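Local structure of DocCel5: Type I dockerin repeat domain from A. cellulolyticus family 5 endoglucanase WP_010249057 S15I, I16N mutant (5NRK) at residues B[14-19]-B[53-58]. The protein probably anchors a family 5 endoglucanase to the cellulosome by binding a cohesin module, as type I dockerins do, and binds calcium. Sequence-based numbering, arbitrary orientation. Where two conformers were deposited one is given.
Sequences NDFALM and AIMRMY. With CA (calcium ion), chain E.
Met-55 reaches from helix 53-58 to the backbone of Phe-16 on helix 14-19, its chain extended through chi1 (-178°) and chi2 before it bends at the sulfur. CB leads toward the opposite helix. CG lies at the edge of the Phe-16 ring, near its plane and 4.2 Å from CD1 of Phe-16. SD then settles against the helix, 3.3 Å from CA of Phe-16 and 3.9 Å from its CB; as a Met-aromatic contact it is edge-on, the sulfur lying 83° off the ring normal. The last bend carries CE of Met-55 to 4.0 Å from CE of Met-19, methyl to methyl, and close to CB of Asp-15. The two helices, nearly antiparallel at 162°, pack within the type I dockerin domain, an EF-hand relative. Beyond its CB, the carboxylate of Asp-15 reaches a calcium ion and grips it through both oxygens, OD1 at 2.4 Å; OD2 also accepts a hydrogen bond from N of Asn-12, and Asp-4, Asp-6, Asn-8 and Ser-10 complete the site with a water. CE1 and CZ at the tip of the Phe-16 ring meet the aliphatic part of Arg-56, CE1 standing 3.9 Å from CB of Arg-56. NE of Arg-56 is hydrogen-bonded to the backbone of a chain of another protein, and the Phe-16 ring, stacked with Phe-52, also meets an aromatic side chain of that partner edge-to-face.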
ATOM      1  N   ASN B  14      -1.427   4.350   9.349  1.00  7.69           N
ATOM      2  CA  ASN B  14      -0.861   3.227   8.622  1.00  7.53           C
ATOM      3  C   ASN B  14      -1.843   2.088   8.443  1.00  7.25           C
ATOM      4  O   ASN B  14      -1.792   1.380   7.445  1.00  7.41           O
ATOM      5  CB  ASN B  14       0.438   2.771   9.273  1.00  7.99           C
ATOM      6  CG  ASN B  14       1.513   3.832   9.201  1.00  9.14           C
ATOM      7  OD1 ASN B  14       1.461   4.714   8.338  1.00  9.71           O
ATOM      8  ND2 ASN B  14       2.478   3.756  10.087  1.00 10.81           N
ATOM      9  N   ASP B  15      -2.738   1.901   9.415  1.00  7.28           N
ATOM     10  CA  ASP B  15      -3.809   0.923   9.232  1.00  6.81           C
ATOM     11  C   ASP B  15      -4.732   1.369   8.100  1.00  6.95           C
ATOM     12  O   ASP B  15      -5.203   0.539   7.320  1.00  6.99           O
ATOM     13  CB  ASP B  15      -4.575   0.755  10.534  1.00  7.54           C
ATOM     14  CG  ASP B  15      -3.703   0.232  11.649  1.00  8.54           C
ATOM     15  OD1 ASP B  15      -3.264  -0.939  11.640  1.00  9.44           O
ATOM     16  OD2 ASP B  15      -3.371   1.016  12.565  1.00  9.02           O
ATOM     17  N   PHE B  16      -4.979   2.675   7.992  1.00  6.71           N
ATOM     18  CA  PHE B  16      -5.793   3.217   6.889  1.00  7.21           C
ATOM     19  C   PHE B  16      -5.113   2.988   5.539  1.00  6.83           C
ATOM     20  O   PHE B  16      -5.750   2.559   4.570  1.00  6.54           O
ATOM     21  CB  PHE B  16      -6.071   4.696   7.157  1.00  7.51           C
ATOM     22  CG  PHE B  16      -7.007   5.349   6.163  1.00  7.62           C
ATOM     23  CD1 PHE B  16      -8.375   5.112   6.178  1.00  8.36           C
ATOM     24  CD2 PHE B  16      -6.503   6.235   5.239  1.00  8.77           C
ATOM     25  CE1 PHE B  16      -9.219   5.749   5.251  1.00  9.72           C
ATOM     26  CE2 PHE B  16      -7.341   6.887   4.337  1.00 10.13           C
ATOM     27  CZ  PHE B  16      -8.693   6.625   4.342  1.00 11.11           C
ATOM     28  N   ALA B  17      -3.817   3.270   5.478  1.00  6.46           N
ATOM     29  CA  ALA B  17      -3.032   3.045   4.278  1.00  6.54           C
ATOM     30  C   ALA B  17      -3.057   1.574   3.879  1.00  6.33           C
ATOM     31  O   ALA B  17      -3.203   1.248   2.698  1.00  6.39           O
ATOM     32  CB  ALA B  17      -1.604   3.527   4.474  1.00  7.47           C
ATOM     33  N   LEU B  18      -2.893   0.679   4.849  1.00  6.32           N
ATOM     34  CA  LEU B  18      -2.931  -0.751   4.566  1.00  7.16           C
ATOM     35  C   LEU B  18      -4.286  -1.162   4.016  1.00  6.93           C
ATOM     36  O   LEU B  18      -4.373  -1.938   3.060  1.00  6.79           O
ATOM     37  CB  LEU B  18      -2.613  -1.559   5.835  1.00  8.71           C
ATOM     38  CG  LEU B  18      -1.154  -1.536   6.267  1.00 10.55           C
ATOM     39  CD1 LEU B  18      -1.031  -1.979   7.709  1.00 11.17           C
ATOM     40  CD2 LEU B  18      -0.305  -2.411   5.360  1.00 12.25           C
ATOM     41  N   MET B  19      -5.355  -0.688   4.639  1.00  6.30           N
ATOM     42  CA  MET B  19      -6.702  -1.007   4.161  0.70  6.83           C
ATOM     43  C   MET B  19      -6.909  -0.506   2.726  1.00  6.62           C
ATOM     44  O   MET B  19      -7.469  -1.224   1.892  1.00  6.56           O
ATOM     45  CB  MET B  19      -7.751  -0.473   5.117  0.70  8.74           C
ATOM     46  CG  MET B  19      -9.175  -0.544   4.604  0.70 11.05           C
ATOM     47  SD  MET B  19      -9.799  -2.201   4.805  0.70 14.63           S
ATOM     48  CE  MET B  19     -10.026  -2.294   6.603  0.70 12.62           C
ATOM     49  N   ALA B  53     -14.499   3.085   5.251  1.00  5.95           N
ATOM     50  CA  ALA B  53     -15.214   4.264   5.681  1.00  5.69           C
ATOM     51  C   ALA B  53     -15.282   4.366   7.187  1.00  5.88           C
ATOM     52  O   ALA B  53     -15.125   5.455   7.749  1.00  6.40           O
ATOM     53  CB  ALA B  53     -16.628   4.249   5.107  1.00  5.85           C
ATOM     54  N   ILE B  54     -15.528   3.242   7.856  1.00  6.37           N
ATOM     55  CA  ILE B  54     -15.615   3.238   9.300  1.00  6.60           C
ATOM     56  C   ILE B  54     -14.266   3.610   9.920  1.00  6.39           C
ATOM     57  O   ILE B  54     -14.188   4.395  10.877  1.00  7.35           O
ATOM     58  CB  ILE B  54     -16.121   1.876   9.816  1.00  6.86           C
ATOM     59  CG1 ILE B  54     -17.576   1.679   9.397  1.00  7.70           C
ATOM     60  CG2 ILE B  54     -15.969   1.778  11.331  1.00  7.80           C
ATOM     61  CD1 ILE B  54     -18.063   0.246   9.499  1.00  8.10           C
ATOM     62  N   MET B  55     -13.195   3.071   9.367  1.00  6.78           N
ATOM     63  CA  MET B  55     -11.866   3.431   9.831  0.50  6.41           C
ATOM     64  C   MET B  55     -11.603   4.932   9.649  1.00  6.89           C
ATOM     65  O   MET B  55     -11.025   5.582  10.530  1.00  7.02           O
ATOM     66  CB  MET B  55     -10.829   2.615   9.075  0.50  6.26           C
ATOM     67  CG  MET B  55      -9.434   2.925   9.578  0.50  5.99           C
ATOM     68  SD  MET B  55      -8.119   1.915   8.912  0.50  7.73           S
ATOM     69  CE  MET B  55      -8.467   0.223   9.366  0.50  6.91           C
ATOM     70  N   ARG B  56     -12.018   5.486   8.511  1.00  5.87           N
ATOM     71  CA  ARG B  56     -11.883   6.913   8.265  1.00  6.76           C
ATOM     72  C   ARG B  56     -12.634   7.705   9.335  1.00  6.85           C
ATOM     73  O   ARG B  56     -12.103   8.680   9.878  1.00  7.32           O
ATOM     74  CB  ARG B  56     -12.388   7.275   6.869  1.00  7.07           C
ATOM     75  CG  ARG B  56     -12.243   8.741   6.531  1.00  7.28           C
ATOM     76  CD  ARG B  56     -10.812   9.218   6.496  1.00  8.23           C
ATOM     77  NE  ARG B  56     -10.743  10.596   6.041  1.00  8.79           N
ATOM     78  CZ  ARG B  56      -9.624  11.304   5.940  1.00  9.62           C
ATOM     79  NH1 ARG B  56      -8.451  10.772   6.266  1.00 12.03           N
ATOM     80  NH2 ARG B  56      -9.683  12.557   5.521  1.00 10.65           N
ATOM     81  N   MET B  57     -13.868   7.326   9.644  1.00  7.13           N
ATOM     82  CA  MET B  57     -14.633   8.035  10.672  0.60  7.22           C
ATOM     83  C   MET B  57     -13.912   8.012  12.014  1.00  7.52           C
ATOM     84  O   MET B  57     -13.872   8.998  12.732  1.00  8.02           O
ATOM     85  CB  MET B  57     -16.027   7.424  10.811  0.60  8.05           C
ATOM     86  CG  MET B  57     -16.929   7.674   9.614  0.60  8.02           C
ATOM     87  SD  MET B  57     -18.615   7.080   9.888  0.60 10.34           S
ATOM     88  CE  MET B  57     -19.234   8.448  10.842  0.60 10.48           C
ATOM     89  N   TYR B  58     -13.335   6.871  12.358  1.00  7.20           N
ATOM     90  CA  TYR B  58     -12.567   6.768  13.601  1.00  7.93           C
ATOM     91  C   TYR B  58     -11.339   7.691  13.606  1.00  7.70           C
ATOM     92  O   TYR B  58     -11.128   8.432  14.578  1.00  8.82           O
ATOM     93  CB  TYR B  58     -12.165   5.311  13.822  1.00  8.49           C
ATOM     94  CG  TYR B  58     -11.271   5.092  15.025  1.00  9.63           C
ATOM     95  CD1 TYR B  58     -11.789   4.948  16.302  1.00 12.04           C
ATOM     96  CD2 TYR B  58      -9.890   5.037  14.865  1.00  9.87           C
ATOM     97  CE1 TYR B  58     -10.944   4.736  17.381  1.00 13.16           C
ATOM     98  CE2 TYR B  58      -9.044   4.829  15.923  1.00 11.32           C
ATOM     99  CZ  TYR B  58      -9.576   4.677  17.177  1.00 13.65           C
ATOM    100  OH  TYR B  58      -8.744   4.466  18.269  1.00 17.98           O
TER
HETATM  101 CA    CA E 101      -1.810  -0.687  13.565  1.00  9.76          CA
HETATM  102  O   HOH W   1      -0.330   0.977  12.700  1.00  9.64           O